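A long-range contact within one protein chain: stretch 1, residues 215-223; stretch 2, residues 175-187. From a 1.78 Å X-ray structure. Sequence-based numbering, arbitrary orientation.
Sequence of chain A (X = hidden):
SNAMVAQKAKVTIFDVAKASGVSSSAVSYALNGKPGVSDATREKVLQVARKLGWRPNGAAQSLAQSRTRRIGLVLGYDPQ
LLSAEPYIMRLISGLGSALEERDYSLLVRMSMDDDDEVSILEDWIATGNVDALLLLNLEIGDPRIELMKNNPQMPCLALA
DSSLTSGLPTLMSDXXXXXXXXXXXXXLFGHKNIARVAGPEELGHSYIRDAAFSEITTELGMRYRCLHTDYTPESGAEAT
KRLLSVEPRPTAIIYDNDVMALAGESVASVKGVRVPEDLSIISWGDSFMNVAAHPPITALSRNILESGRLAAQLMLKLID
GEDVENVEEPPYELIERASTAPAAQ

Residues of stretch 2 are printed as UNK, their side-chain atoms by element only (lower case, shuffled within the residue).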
# COMPACT_ATOMS: atom_id res chain seq x y z
N GLU A 215 -8.66 29.48 8.62
CA GLU A 215 -9.04 30.12 9.87
C GLU A 215 -7.89 30.17 10.87
O GLU A 215 -7.62 31.21 11.47
CB GLU A 215 -10.24 29.42 10.52
CG GLU A 215 -10.56 29.99 11.90
CD GLU A 215 -11.61 29.18 12.64
OE1 GLU A 215 -11.23 28.23 13.35
OE2 GLU A 215 -12.81 29.51 12.51
N ILE A 216 -7.23 29.03 11.06
CA ILE A 216 -6.18 28.93 12.06
C ILE A 216 -4.98 29.78 11.69
O ILE A 216 -4.47 30.54 12.52
CB ILE A 216 -5.75 27.48 12.27
CG1 ILE A 216 -6.93 26.68 12.84
CG2 ILE A 216 -4.56 27.40 13.22
CD1 ILE A 216 -6.69 25.19 12.82
N THR A 217 -4.53 29.69 10.44
CA THR A 217 -3.40 30.50 9.99
C THR A 217 -3.67 32.00 10.10
O THR A 217 -2.83 32.75 10.61
CB THR A 217 -2.89 30.12 8.56
OG1 THR A 217 -3.95 30.28 7.61
CG2 THR A 217 -2.38 28.68 8.52
N THR A 218 -4.85 32.44 9.64
CA THR A 218 -5.23 33.84 9.73
C THR A 218 -5.23 34.29 11.19
O THR A 218 -4.74 35.37 11.52
CB THR A 218 -6.65 34.11 9.16
OG1 THR A 218 -6.65 33.91 7.75
CG2 THR A 218 -7.11 35.54 9.48
N GLU A 219 -5.76 33.44 12.06
CA GLU A 219 -5.89 33.83 13.46
C GLU A 219 -4.55 33.81 14.18
O GLU A 219 -4.41 34.44 15.22
CB GLU A 219 -6.93 32.96 14.18
CG GLU A 219 -8.36 33.38 13.84
CD GLU A 219 -9.43 32.61 14.60
OE1 GLU A 219 -9.10 31.90 15.59
OE2 GLU A 219 -10.62 32.72 14.22
N LEU A 220 -3.55 33.14 13.62
CA LEU A 220 -2.21 33.16 14.20
C LEU A 220 -1.29 34.11 13.44
O LEU A 220 -0.10 34.19 13.73
CB LEU A 220 -1.61 31.76 14.24
CG LEU A 220 -2.22 30.83 15.28
CD1 LEU A 220 -1.70 29.41 15.08
CD2 LEU A 220 -1.93 31.34 16.71
N GLY A 221 -1.85 34.82 12.47
CA GLY A 221 -1.08 35.78 11.70
C GLY A 221 -0.04 35.12 10.82
O GLY A 221 1.03 35.68 10.58
N MSE A 222 -0.34 33.93 10.33
CA MSE A 222 0.58 33.20 9.45
C MSE A 222 0.13 33.29 8.00
O MSE A 222 -1.05 33.12 7.70
CB MSE A 222 0.67 31.73 9.87
CG MSE A 222 1.19 31.53 11.29
SE MSE A 222 0.82 29.77 12.01
CE MSE A 222 1.95 28.73 10.82
N ARG A 223 1.07 33.56 7.10
CA ARG A 223 0.75 33.59 5.68
C ARG A 223 0.55 32.16 5.21
O ARG A 223 1.31 31.26 5.59
CB ARG A 223 1.88 34.27 4.90
CG ARG A 223 1.55 34.50 3.43
CD ARG A 223 2.57 35.43 2.79
NE ARG A 223 2.24 35.73 1.39
CZ ARG A 223 2.57 34.95 0.37
NH1 ARG A 223 2.24 35.31 -0.86
NH2 ARG A 223 3.23 33.81 0.58
N UNK A 175 -10.57 16.21 10.57
CA UNK A 175 -9.51 16.91 9.85
C UNK A 175 -9.23 18.31 10.40
O UNK A 175 -8.10 18.77 10.35
c UNK A 175 -9.59 15.64 7.65
o UNK A 175 -10.04 15.50 6.49
c UNK A 175 -9.81 16.98 8.35
o UNK A 175 -8.98 14.74 8.25
N UNK A 176 -10.25 19.01 10.89
CA UNK A 176 -10.03 20.34 11.46
C UNK A 176 -9.12 20.29 12.68
O UNK A 176 -8.23 21.13 12.85
c UNK A 176 -11.35 21.01 11.79
N UNK A 177 -9.35 19.30 13.55
CA UNK A 177 -8.48 19.07 14.71
C UNK A 177 -7.05 18.80 14.29
O UNK A 177 -6.11 19.42 14.78
c UNK A 177 -9.01 17.92 15.57
N UNK A 178 -6.88 17.84 13.38
CA UNK A 178 -5.56 17.51 12.87
C UNK A 178 -4.85 18.73 12.27
O UNK A 178 -3.64 18.92 12.44
c UNK A 178 -5.67 16.40 11.84
N UNK A 179 -5.61 19.56 11.55
CA UNK A 179 -5.06 20.78 10.95
C UNK A 179 -4.46 21.67 12.03
O UNK A 179 -3.34 22.17 11.88
o UNK A 179 -6.68 20.80 9.12
c UNK A 179 -6.14 21.56 10.19
N UNK A 180 -5.20 21.85 13.12
CA UNK A 180 -4.73 22.64 14.25
C UNK A 180 -3.47 22.08 14.86
O UNK A 180 -2.55 22.83 15.18
N UNK A 181 -3.41 20.76 15.02
CA UNK A 181 -2.24 20.15 15.64
C UNK A 181 -0.99 20.41 14.80
O UNK A 181 0.07 20.74 15.35
c UNK A 181 -1.20 18.00 16.42
c UNK A 181 -2.45 18.63 15.83
o UNK A 181 -3.55 18.42 16.73
N UNK A 182 -1.11 20.29 13.48
CA UNK A 182 0.02 20.51 12.58
C UNK A 182 0.43 21.97 12.56
O UNK A 182 1.62 22.30 12.63
c UNK A 182 -2.54 18.38 9.16
se UNK A 182 -0.66 17.99 9.24
c UNK A 182 -0.33 18.52 11.07
c UNK A 182 -0.32 20.03 11.18
N UNK A 183 -0.55 22.86 12.48
CA UNK A 183 -0.23 24.28 12.39
C UNK A 183 0.36 24.78 13.70
O UNK A 183 1.30 25.58 13.69
c UNK A 183 -3.36 25.12 10.30
c UNK A 183 -1.19 26.59 12.03
c UNK A 183 -1.48 25.10 12.00
c UNK A 183 -1.95 24.67 10.61
N UNK A 184 -0.16 24.31 14.83
CA UNK A 184 0.41 24.75 16.11
C UNK A 184 1.87 24.30 16.26
O UNK A 184 2.67 25.01 16.85
n UNK A 184 -2.75 23.22 18.87
n UNK A 184 -4.06 21.35 18.49
c UNK A 184 -1.78 24.96 17.42
n UNK A 184 -4.76 23.43 17.78
c UNK A 184 -3.86 22.66 18.38
c UNK A 184 -2.43 24.64 18.77
c UNK A 184 -0.43 24.27 17.29
N UNK A 185 2.19 23.12 15.73
CA UNK A 185 3.56 22.58 15.75
C UNK A 185 4.47 23.53 14.96
O UNK A 185 5.57 23.86 15.40
n UNK A 185 5.65 20.11 16.14
c UNK A 185 5.65 20.17 13.95
c UNK A 185 3.56 21.17 15.15
c UNK A 185 4.92 20.53 15.04
n UNK A 185 6.80 19.58 14.41
c UNK A 185 6.78 19.56 15.73
N UNK A 186 4.00 23.98 13.80
CA UNK A 186 4.78 24.91 13.00
C UNK A 186 4.88 26.28 13.68
O UNK A 186 5.94 26.91 13.65
c UNK A 186 4.22 23.72 10.77
c UNK A 186 4.21 25.04 11.58
c UNK A 186 3.56 23.95 9.43
c UNK A 186 5.65 23.22 10.57
N UNK A 187 3.80 26.72 14.32
CA UNK A 187 3.81 28.01 15.01
C UNK A 187 4.81 28.00 16.17
O UNK A 187 5.53 28.99 16.38
c UNK A 187 2.42 28.34 15.53

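Position 175 carries two carbons, the second bearing two oxygens, and lies out of reach of stretch 1: Asp 175. Position 176 has a single carbon and offers stretch 1 chiefly its backbone, with its O 4.3 Å from Ile 216 CD1; the lone carbon is the mark of Ala 176. Positions 177 and 178 likewise have one carbon each and touch nothing across the contact: Ala 177 and Ala 178.

At 179 one carbon is followed by one oxygen, which identifies Ser 179. Its hydroxyl turns back into its own helix, OG donating to Asp 175 O at 2.8 Å. Position 180 has no side-chain atoms, and its CA lies 3.5 Å from Ile 216 CD1. This is Gly 180, and the isoleucine methyl lies directly against its backbone. Position 181 bears a carbon carrying one oxygen and one carbon, directed away from stretch 1: Thr 181. The unbranched chain at 182, two carbons, selenium and a final carbon, is out of reach: selenomethionine, Met 182.

Position 183 has four carbons, forked at the first, with one arm two carbons long, and packs against several side chains of stretch 1. It is Ile 183. Its CG2 lies 3.7 Å from Ile 216 CG2, 4.2 Å from Leu 220 CD1 and 3.8 Å from Met 222 SE, while its CD1 approaches Thr 217 CG2 at 4.1 Å.

Three carbons, a nitrogen and a carbon with two more nitrogens make 184 Arg 184, pointing sideways without close contact. At 185 a carbon leads to a five-membered ring of three carbons and two nitrogens, His 185, out of reach. Position 186 has four carbons forked at the second, and its CB lies 4.4 Å from Met 222 CE; it is Leu 186. The lone carbon at 187, its CB, is 4.1 Å from Met 222 SE and 4.3 Å from Leu 220 CD1, and defines Ala 187.

The two helices run in broadly the same direction, 31° apart, with axes 10.4 Å apart at closest approach. No hydrogen bond crosses between the stretches; apolar packing centres on Ile 183. Beyond the helix of stretch 1, Gly 221 adopts positive phi in a Schellman motif, and Met 222 N bonds back to Thr 217 O at 2.8 Å. The chain thus turns back past Thr 217, and the selenomethionine side chain of Met 222 reaches Ile 183 and Ala 187.

Stretch 2 175-187: DAAASGTMIRHLA
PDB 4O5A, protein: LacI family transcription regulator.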